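Nup188 (Myceliophthora thermophila, PDB 4KF8) is a scaffold nucleoporin of the nuclear pore whose helical C-terminal domain probably shares structural and functional properties with nuclear transport receptors. Local coordinates at residues Gly218-Leu223 / His290-Leu295; Asp254-Pro259 / Val284-Val289; Asn323-Leu328 / Gly373-Leu378. All blocks are in the same frame, centred on the assembly; numbering follows the deposited sequence.

Contact 1 (Gly218-Leu223 / His290-Leu295); sequences GILPLL and HSLALL
Leu220 and Leu223 face Ser291, Leu292 and Leu295 across two helix segments whose short axes approach to 9.6 Å and run at 34° to each other. The compact part lies where Leu220 meets Ser291: their CA atoms are 6.3 Å apart, and Leu220 CB reaches Ser291 CB at 3.9 Å, consistent with the small side chain of Ser291, whose OG bonds back to Ser287 O on the preceding turn.

Leu220 holds CG anti to its carbonyl carbon (chi1 -62°), and from there its two methyls divide the work. Leu220 CD1 lies by Leu292 CG and Ser291 CB, while Leu220 CD2 touches Leu292 CD2 at 3.9 Å and also reaches Leu295 CD1. One turn on, the CA atoms of Leu223 and Leu295 have parted to 7.7 Å, and Leu295 spans the gap: Leu295 CD1 packs on Leu223 CB at 3.9 Å, and Leu295 CD2 comes to 4.0 Å from Leu223 C, the two side chains crossing at about a right angle. All five touching residues are buried; their side chains meet through carbon atoms, and no polar bond joins the segments.

Besides this widening, the looser side is marked by Pro221, partly exposed and with its CB directed away. Helix 235-242 closes one flank, with Leu242 against Leu220, Leu223 and Leu292; helix 154-167 backs segment 218-223, and helix 362-378 covers His290, Ala293 and Leu294.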
loop_
_atom_site.group_PDB
_atom_site.type_symbol
_atom_site.label_atom_id
_atom_site.label_comp_id
_atom_site.label_asym_id
_atom_site.label_seq_id
_atom_site.Cartn_x
_atom_site.Cartn_y
_atom_site.Cartn_z
ATOM N N GLY A 218 2.954 -1.767 2.874
ATOM C CA GLY A 218 3.663 -1.851 1.609
ATOM C C GLY A 218 4.153 -3.235 1.221
ATOM O O GLY A 218 3.663 -3.827 0.261
ATOM N N ILE A 219 5.130 -3.748 1.963
ATOM C CA ILE A 219 5.750 -5.031 1.644
ATOM C C ILE A 219 4.756 -6.193 1.622
ATOM O O ILE A 219 4.715 -6.956 0.657
ATOM C CB ILE A 219 6.903 -5.361 2.616
ATOM C CG1 ILE A 219 8.034 -4.345 2.466
ATOM C CG2 ILE A 219 7.428 -6.766 2.373
ATOM C CD1 ILE A 219 9.247 -4.656 3.315
ATOM N N LEU A 220 3.955 -6.321 2.676
ATOM C CA LEU A 220 2.997 -7.422 2.783
ATOM C C LEU A 220 1.898 -7.444 1.710
ATOM O O LEU A 220 1.648 -8.495 1.118
ATOM C CB LEU A 220 2.386 -7.493 4.186
ATOM C CG LEU A 220 3.357 -7.767 5.332
ATOM C CD1 LEU A 220 2.604 -7.878 6.643
ATOM C CD2 LEU A 220 4.155 -9.024 5.060
ATOM N N PRO A 221 1.225 -6.302 1.460
ATOM C CA PRO A 221 0.237 -6.344 0.375
ATOM C C PRO A 221 0.885 -6.493 -1.000
ATOM O O PRO A 221 0.230 -6.947 -1.937
ATOM C CB PRO A 221 -0.474 -4.993 0.494
ATOM C CG PRO A 221 0.477 -4.124 1.206
ATOM C CD PRO A 221 1.189 -5.012 2.169
ATOM N N LEU A 222 2.155 -6.112 -1.114
ATOM C CA LEU A 222 2.918 -6.375 -2.325
ATOM C C LEU A 222 3.077 -7.877 -2.525
ATOM O O LEU A 222 2.856 -8.389 -3.619
ATOM C CB LEU A 222 4.293 -5.705 -2.259
ATOM C CG LEU A 222 4.473 -4.388 -3.018
ATOM C CD1 LEU A 222 5.771 -3.704 -2.622
ATOM C CD2 LEU A 222 4.442 -4.626 -4.516
ATOM N N LEU A 223 3.450 -8.582 -1.459
ATOM C CA LEU A 223 3.672 -10.025 -1.528
ATOM C C LEU A 223 2.399 -10.795 -1.874
ATOM O O LEU A 223 2.446 -11.808 -2.569
ATOM C CB LEU A 223 4.249 -10.543 -0.211
ATOM C CG LEU A 223 5.612 -9.989 0.203
ATOM C CD1 LEU A 223 6.082 -10.650 1.482
ATOM C CD2 LEU A 223 6.637 -10.169 -0.903
ATOM N N HIS A 290 -3.573 -10.214 9.194
ATOM C CA HIS A 290 -4.456 -10.726 8.152
ATOM C C HIS A 290 -3.656 -11.088 6.903
ATOM O O HIS A 290 -3.881 -12.131 6.292
ATOM C CB HIS A 290 -5.529 -9.689 7.812
ATOM C CG HIS A 290 -6.530 -10.157 6.803
ATOM N ND1 HIS A 290 -7.150 -11.384 6.883
ATOM C CD2 HIS A 290 -7.025 -9.558 5.694
ATOM C CE1 HIS A 290 -7.981 -11.523 5.866
ATOM N NE2 HIS A 290 -7.923 -10.428 5.129
ATOM N N SER A 291 -2.717 -10.220 6.537
ATOM C CA SER A 291 -1.861 -10.455 5.379
ATOM C C SER A 291 -0.988 -11.687 5.579
ATOM O O SER A 291 -0.939 -12.566 4.725
ATOM C CB SER A 291 -0.981 -9.231 5.105
ATOM O OG SER A 291 -1.744 -8.147 4.605
ATOM N N LEU A 292 -0.305 -11.733 6.716
ATOM C CA LEU A 292 0.580 -12.842 7.053
ATOM C C LEU A 292 -0.152 -14.176 7.100
ATOM O O LEU A 292 0.399 -15.207 6.716
ATOM C CB LEU A 292 1.263 -12.580 8.395
ATOM C CG LEU A 292 2.332 -11.492 8.391
ATOM C CD1 LEU A 292 2.772 -11.161 9.804
ATOM C CD2 LEU A 292 3.511 -11.944 7.550
ATOM N N ALA A 293 -1.392 -14.155 7.575
ATOM C CA ALA A 293 -2.193 -15.370 7.667
ATOM C C ALA A 293 -2.476 -15.941 6.280
ATOM O O ALA A 293 -2.470 -17.156 6.089
ATOM C CB ALA A 293 -3.491 -15.100 8.409
ATOM N N LEU A 294 -2.717 -15.057 5.318
ATOM C CA LEU A 294 -2.940 -15.462 3.935
ATOM C C LEU A 294 -1.660 -15.961 3.275
ATOM O O LEU A 294 -1.668 -16.974 2.576
ATOM C CB LEU A 294 -3.521 -14.304 3.122
ATOM C CG LEU A 294 -5.018 -14.051 3.282
ATOM C CD1 LEU A 294 -5.446 -12.842 2.466
ATOM C CD2 LEU A 294 -5.800 -15.292 2.870
ATOM N N LEU A 295 -0.562 -15.244 3.496
ATOM C CA LEU A 295 0.721 -15.614 2.913
ATOM C C LEU A 295 1.166 -17.000 3.371
ATOM O O LEU A 295 1.444 -17.871 2.551
ATOM C CB LEU A 295 1.790 -14.570 3.245
ATOM C CG LEU A 295 1.611 -13.210 2.565
ATOM C CD1 LEU A 295 2.726 -12.244 2.938
ATOM C CD2 LEU A 295 1.525 -13.377 1.058
#

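Contact 2 (Asp254-Pro259 / Val284-Val289); sequences DRLEAP and VALSEV
Arg255 and Leu256 are the two central residues of a type I beta turn from Asp254 to Glu257, and Arg255 CA lies 7.5 Å from Ala285 CA in the first turn of helix 284-303. The turn begins at the last residue of helix 246-254 and opens the long linker to helix 284-303 in an all-helical domain, with the start of the linker folded back onto the helix it leads to.

Leu256 supplies the apolar half. Its CG stands anti to the carbonyl carbon (chi1 -57°), and its two methyls share the helix surface: Leu256 CD1 lies 3.6 Å from both Leu286 CD2 and Val289 CG2, the valine being met tip to tip, whereas Leu256 CD2 rests on Ala285 CB at 3.9 Å. Helix 362-378 continues this core beyond Leu286 and Val289.

The polar half is a salt bridge from Arg255 to Glu288. The stronger polar partner of Glu288 is Trp215 NE1 on helix 206-226, which donates to OE2, so the buried carboxylate is held from a second helix as well. One nitrogen, Arg255 NH2, addresses both carboxylate oxygens, at 3.2 Å from Glu288 OE2 and 3.3 Å from Glu288 OE1. The carboxylate sits at the guanidinium edge, the two planes 24° apart and the side chains crossing at about a right angle. Both hydrogen bonds are weak: the one from Arg255 NH2 to Glu288 OE2 is clearly bent, the one to Glu288 OE1 nearly straight, with an N-H...O angle of 176°.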
loop_
_atom_site.group_PDB
_atom_site.type_symbol
_atom_site.label_atom_id
_atom_site.label_comp_id
_atom_site.label_asym_id
_atom_site.label_seq_id
_atom_site.Cartn_x
_atom_site.Cartn_y
_atom_site.Cartn_z
ATOM N N ASP A 254 2.482 -11.031 19.134
ATOM C CA ASP A 254 2.507 -10.501 20.494
ATOM C C ASP A 254 1.700 -9.214 20.652
ATOM O O ASP A 254 1.191 -8.927 21.736
ATOM C CB ASP A 254 3.949 -10.274 20.960
ATOM C CG ASP A 254 4.674 -11.570 21.264
ATOM O OD1 ASP A 254 3.996 -12.565 21.598
ATOM O OD2 ASP A 254 5.920 -11.592 21.176
ATOM N N ARG A 255 1.585 -8.444 19.574
ATOM C CA ARG A 255 0.842 -7.186 19.614
ATOM C C ARG A 255 -0.648 -7.389 19.864
ATOM O O ARG A 255 -1.286 -6.579 20.532
ATOM C CB ARG A 255 1.046 -6.385 18.327
ATOM C CG ARG A 255 2.192 -5.398 18.396
ATOM C CD ARG A 255 2.151 -4.420 17.238
ATOM N NE ARG A 255 2.509 -5.050 15.974
ATOM C CZ ARG A 255 3.759 -5.236 15.568
ATOM N NH1 ARG A 255 4.769 -4.848 16.334
ATOM N NH2 ARG A 255 4.002 -5.816 14.402
ATOM N N LEU A 256 -1.199 -8.471 19.325
ATOM C CA LEU A 256 -2.626 -8.735 19.452
ATOM C C LEU A 256 -2.929 -9.663 20.623
ATOM O O LEU A 256 -3.973 -10.312 20.658
ATOM C CB LEU A 256 -3.174 -9.335 18.157
ATOM C CG LEU A 256 -2.971 -8.504 16.890
ATOM C CD1 LEU A 256 -3.771 -9.099 15.752
ATOM C CD2 LEU A 256 -3.360 -7.053 17.127
ATOM N N GLU A 257 -2.011 -9.716 21.582
ATOM C CA GLU A 257 -2.161 -10.596 22.732
ATOM C C GLU A 257 -3.236 -10.073 23.684
ATOM O O GLU A 257 -3.310 -8.873 23.949
ATOM C CB GLU A 257 -0.819 -10.748 23.453
ATOM C CG GLU A 257 -0.716 -11.964 24.352
ATOM C CD GLU A 257 0.724 -12.367 24.603
ATOM O OE1 GLU A 257 1.564 -12.160 23.700
ATOM O OE2 GLU A 257 1.021 -12.882 25.701
ATOM N N ALA A 258 -4.074 -10.980 24.179
ATOM C CA ALA A 258 -5.156 -10.619 25.089
ATOM C C ALA A 258 -4.615 -9.952 26.350
ATOM O O ALA A 258 -3.650 -10.433 26.943
ATOM C CB ALA A 258 -5.979 -11.848 25.445
ATOM N N PRO A 259 -5.242 -8.836 26.758
ATOM C CA PRO A 259 -4.794 -8.029 27.901
ATOM C C PRO A 259 -4.701 -8.838 29.191
ATOM O O PRO A 259 -5.644 -9.542 29.551
ATOM C CB PRO A 259 -5.882 -6.952 28.022
ATOM C CG PRO A 259 -7.057 -7.492 27.270
ATOM C CD PRO A 259 -6.476 -8.300 26.159
ATOM N N VAL A 284 -4.119 -1.271 11.620
ATOM C CA VAL A 284 -3.060 -1.776 10.753
ATOM C C VAL A 284 -2.455 -3.069 11.302
ATOM O O VAL A 284 -1.939 -3.889 10.546
ATOM C CB VAL A 284 -1.935 -0.736 10.553
ATOM C CG1 VAL A 284 -2.388 0.365 9.605
ATOM C CG2 VAL A 284 -1.490 -0.159 11.889
ATOM N N ALA A 285 -2.521 -3.240 12.619
ATOM C CA ALA A 285 -1.996 -4.434 13.264
ATOM C C ALA A 285 -2.846 -5.644 12.906
ATOM O O ALA A 285 -2.353 -6.767 12.849
ATOM C CB ALA A 285 -1.949 -4.244 14.768
ATOM N N LEU A 286 -4.129 -5.402 12.662
ATOM C CA LEU A 286 -5.061 -6.466 12.317
ATOM C C LEU A 286 -4.919 -6.874 10.855
ATOM O O LEU A 286 -5.148 -8.029 10.505
ATOM C CB LEU A 286 -6.499 -6.028 12.600
ATOM C CG LEU A 286 -6.829 -5.690 14.055
ATOM C CD1 LEU A 286 -8.281 -5.261 14.199
ATOM C CD2 LEU A 286 -6.531 -6.875 14.950
ATOM N N SER A 287 -4.542 -5.922 10.008
ATOM C CA SER A 287 -4.390 -6.186 8.580
ATOM C C SER A 287 -3.035 -6.812 8.282
ATOM O O SER A 287 -2.893 -7.587 7.338
ATOM C CB SER A 287 -4.558 -4.899 7.773
ATOM O OG SER A 287 -3.494 -3.998 8.020
ATOM N N GLU A 288 -2.041 -6.459 9.090
ATOM C CA GLU A 288 -0.719 -7.058 8.994
ATOM C C GLU A 288 -0.825 -8.554 9.251
ATOM O O GLU A 288 -0.342 -9.372 8.467
ATOM C CB GLU A 288 0.219 -6.429 10.023
ATOM C CG GLU A 288 1.626 -6.990 9.999
ATOM C CD GLU A 288 2.296 -6.935 11.352
ATOM O OE1 GLU A 288 1.572 -6.897 12.368
ATOM O OE2 GLU A 288 3.543 -6.934 11.403
ATOM N N VAL A 289 -1.464 -8.892 10.366
ATOM C CA VAL A 289 -1.713 -10.273 10.751
ATOM C C VAL A 289 -2.615 -10.961 9.732
ATOM O O VAL A 289 -2.436 -12.137 9.429
ATOM C CB VAL A 289 -2.337 -10.338 12.161
ATOM C CG1 VAL A 289 -2.770 -11.752 12.509
ATOM C CG2 VAL A 289 -1.351 -9.814 13.191
#

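Contact 3 (Asn323-Leu328 / Gly373-Leu378); sequences NVEFWL and GIRDVL
Arg375 sets CG anti to its backbone N (chi1 178°), its CB already directed at segment 323-328, and its chain then bends at chi3. Glu325 starts with its CB to the side and bends at chi2 (-69°), which turns CD toward segment 373-378. The two side chains cross at about a right angle, and OE2 of Glu325 comes down on the aliphatic part of Arg375, 3.3 Å from CD and 3.6 Å from CG.

The backbones run roughly antiparallel, with short axes at 146° and a closest approach of 10.3 Å; Val324 CA and Arg375 CA, at 7.2 Å, are the nearest pair. On the inner side Val324 CG2 meets Ile374 CG2 at 4.3 Å, a thin apolar contact between two buried residues. Val324 CG1 also lies near Arg375 CB, and Leu328 CD1 comes within 4.2 Å of Arg375 NE, so the arginine is flanked by an apolar methyl as well as by the acid. Around this junction of helices 317-328 and 362-378, Ile374 also packs on Val289 and His290 of helix 284-303, and Trp327 turns to helix 331-337.

The charges are complementary but not locked together. Glu325 OE2 stands 4.6 Å from Arg375 NE, with the carboxylate and guanidinium planes steeply inclined to each other, so any attraction is probably through charge alone, without a salt bridge. Within its own helix Arg375 NH2 pairs with Asp376 OD1 at 3.1 Å, again by charge, no N-H pointing at that oxygen. The chemistry therefore implies a partly buried helix pairing of apolar and aliphatic packing, to which the opposite charges may add some attraction, with no directional bond between the segments.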
loop_
_atom_site.group_PDB
_atom_site.type_symbol
_atom_site.label_atom_id
_atom_site.label_comp_id
_atom_site.label_asym_id
_atom_site.label_seq_id
_atom_site.Cartn_x
_atom_site.Cartn_y
_atom_site.Cartn_z
ATOM N N ASN A 323 -5.661 -15.449 20.345
ATOM C CA ASN A 323 -5.630 -14.003 20.539
ATOM C C ASN A 323 -6.816 -13.327 19.864
ATOM O O ASN A 323 -7.386 -12.376 20.396
ATOM C CB ASN A 323 -4.323 -13.412 20.013
ATOM C CG ASN A 323 -3.126 -13.800 20.851
ATOM O OD1 ASN A 323 -3.205 -14.689 21.699
ATOM N ND2 ASN A 323 -2.003 -13.139 20.610
ATOM N N VAL A 324 -7.189 -13.836 18.695
ATOM C CA VAL A 324 -8.303 -13.282 17.935
ATOM C C VAL A 324 -9.634 -13.501 18.651
ATOM O O VAL A 324 -10.449 -12.583 18.759
ATOM C CB VAL A 324 -8.364 -13.879 16.509
ATOM C CG1 VAL A 324 -9.755 -13.726 15.921
ATOM C CG2 VAL A 324 -7.322 -13.222 15.611
ATOM N N GLU A 325 -9.838 -14.716 19.153
ATOM C CA GLU A 325 -11.082 -15.075 19.828
ATOM C C GLU A 325 -11.337 -14.232 21.074
ATOM O O GLU A 325 -12.468 -13.813 21.325
ATOM C CB GLU A 325 -11.091 -16.563 20.189
ATOM C CG GLU A 325 -11.024 -17.504 18.990
ATOM C CD GLU A 325 -12.289 -17.491 18.148
ATOM O OE1 GLU A 325 -13.314 -16.941 18.608
ATOM O OE2 GLU A 325 -12.258 -18.035 17.023
ATOM N N PHE A 326 -10.287 -13.978 21.849
ATOM C CA PHE A 326 -10.420 -13.187 23.071
ATOM C C PHE A 326 -10.432 -11.684 22.799
ATOM O O PHE A 326 -10.356 -10.874 23.723
ATOM C CB PHE A 326 -9.338 -13.558 24.089
ATOM C CG PHE A 326 -9.567 -14.887 24.753
ATOM C CD1 PHE A 326 -10.825 -15.471 24.745
ATOM C CD2 PHE A 326 -8.529 -15.552 25.385
ATOM C CE1 PHE A 326 -11.042 -16.694 25.355
ATOM C CE2 PHE A 326 -8.741 -16.777 25.996
ATOM C CZ PHE A 326 -9.999 -17.348 25.981
ATOM N N TRP A 327 -10.525 -11.323 21.525
ATOM C CA TRP A 327 -10.781 -9.945 21.126
ATOM C C TRP A 327 -12.150 -9.874 20.463
ATOM O O TRP A 327 -12.795 -8.825 20.453
ATOM C CB TRP A 327 -9.706 -9.432 20.163
ATOM C CG TRP A 327 -8.504 -8.839 20.838
ATOM C CD1 TRP A 327 -7.223 -9.303 20.786
ATOM C CD2 TRP A 327 -8.476 -7.670 21.668
ATOM N NE1 TRP A 327 -6.396 -8.493 21.530
ATOM C CE2 TRP A 327 -7.141 -7.485 22.083
ATOM C CE3 TRP A 327 -9.447 -6.763 22.101
ATOM C CZ2 TRP A 327 -6.755 -6.432 22.908
ATOM C CZ3 TRP A 327 -9.061 -5.719 22.920
ATOM C CH2 TRP A 327 -7.727 -5.562 23.315
ATOM N N LEU A 328 -12.586 -11.000 19.907
ATOM C CA LEU A 328 -13.893 -11.089 19.271
ATOM C C LEU A 328 -15.005 -11.127 20.312
ATOM O O LEU A 328 -16.076 -10.553 20.116
ATOM C CB LEU A 328 -13.970 -12.330 18.379
ATOM C CG LEU A 328 -13.811 -12.103 16.875
ATOM C CD1 LEU A 328 -13.882 -13.415 16.109
ATOM C CD2 LEU A 328 -14.868 -11.135 16.376
ATOM N N GLY A 373 -11.902 -12.562 9.599
ATOM C CA GLY A 373 -11.370 -13.246 8.436
ATOM C C GLY A 373 -10.109 -14.028 8.756
ATOM O O GLY A 373 -9.842 -15.067 8.153
ATOM N N ILE A 374 -9.332 -13.524 9.710
ATOM C CA ILE A 374 -8.131 -14.210 10.170
ATOM C C ILE A 374 -8.514 -15.540 10.804
ATOM O O ILE A 374 -7.768 -16.518 10.735
ATOM C CB ILE A 374 -7.352 -13.357 11.192
ATOM C CG1 ILE A 374 -7.043 -11.976 10.611
ATOM C CG2 ILE A 374 -6.070 -14.063 11.620
ATOM C CD1 ILE A 374 -6.317 -11.060 11.566
ATOM N N ARG A 375 -9.693 -15.568 11.417
ATOM C CA ARG A 375 -10.228 -16.788 12.006
ATOM C C ARG A 375 -10.555 -17.809 10.920
ATOM O O ARG A 375 -10.215 -18.982 11.043
ATOM C CB ARG A 375 -11.478 -16.470 12.828
ATOM C CG ARG A 375 -12.158 -17.683 13.444
ATOM C CD ARG A 375 -13.473 -17.283 14.093
ATOM N NE ARG A 375 -14.275 -16.451 13.200
ATOM C CZ ARG A 375 -15.105 -16.930 12.279
ATOM N NH1 ARG A 375 -15.245 -18.241 12.131
ATOM N NH2 ARG A 375 -15.794 -16.099 11.506
ATOM N N ASP A 376 -11.210 -17.349 9.859
ATOM C CA ASP A 376 -11.597 -18.214 8.748
ATOM C C ASP A 376 -10.380 -18.833 8.070
ATOM O O ASP A 376 -10.336 -20.043 7.843
ATOM C CB ASP A 376 -12.411 -17.428 7.717
ATOM C CG ASP A 376 -13.663 -16.807 8.306
ATOM O OD1 ASP A 376 -14.263 -17.420 9.215
ATOM O OD2 ASP A 376 -14.047 -15.704 7.857
ATOM N N VAL A 377 -9.399 -17.996 7.748
ATOM C CA VAL A 377 -8.185 -18.444 7.074
ATOM C C VAL A 377 -7.452 -19.529 7.860
ATOM O O VAL A 377 -7.274 -20.648 7.375
ATOM C CB VAL A 377 -7.218 -17.269 6.823
ATOM C CG1 VAL A 377 -5.861 -17.779 6.362
ATOM C CG2 VAL A 377 -7.808 -16.302 5.808
ATOM N N LEU A 378 -7.047 -19.195 9.080
ATOM C CA LEU A 378 -6.244 -20.095 9.904
ATOM C C LEU A 378 -6.958 -21.398 10.264
ATOM O O LEU A 378 -6.322 -22.359 10.692
ATOM C CB LEU A 378 -5.783 -19.382 11.179
ATOM C CG LEU A 378 -4.778 -18.241 11.015
ATOM C CD1 LEU A 378 -4.534 -17.555 12.345
ATOM C CD2 LEU A 378 -3.476 -18.763 10.442
#

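Helix 284-303 carries one side of both contact 1 and contact 2, whose centres lie 14 Å apart; Leu220 CD1 packs at 3.6 Å on Glu288 CG and so joins them directly. Contact 3 lies 10 Å from contact 2 and 16 Å from contact 1, measured between centres. Ile374 CD1 approaches Leu286 O to 3.4 Å, and Val377 CG2 lies 3.7 Å from Leu294 CD2, so helix 362-378 reaches both of the others. Trp327 NE1 also makes a weak bond to Leu256 O. The three thus adjoin one another, through helices 284-303, 317-328 and 362-378 and the 254-259 turn, from contact 1, about 10 Å from the chain centre, to contact 3 at about 23 Å.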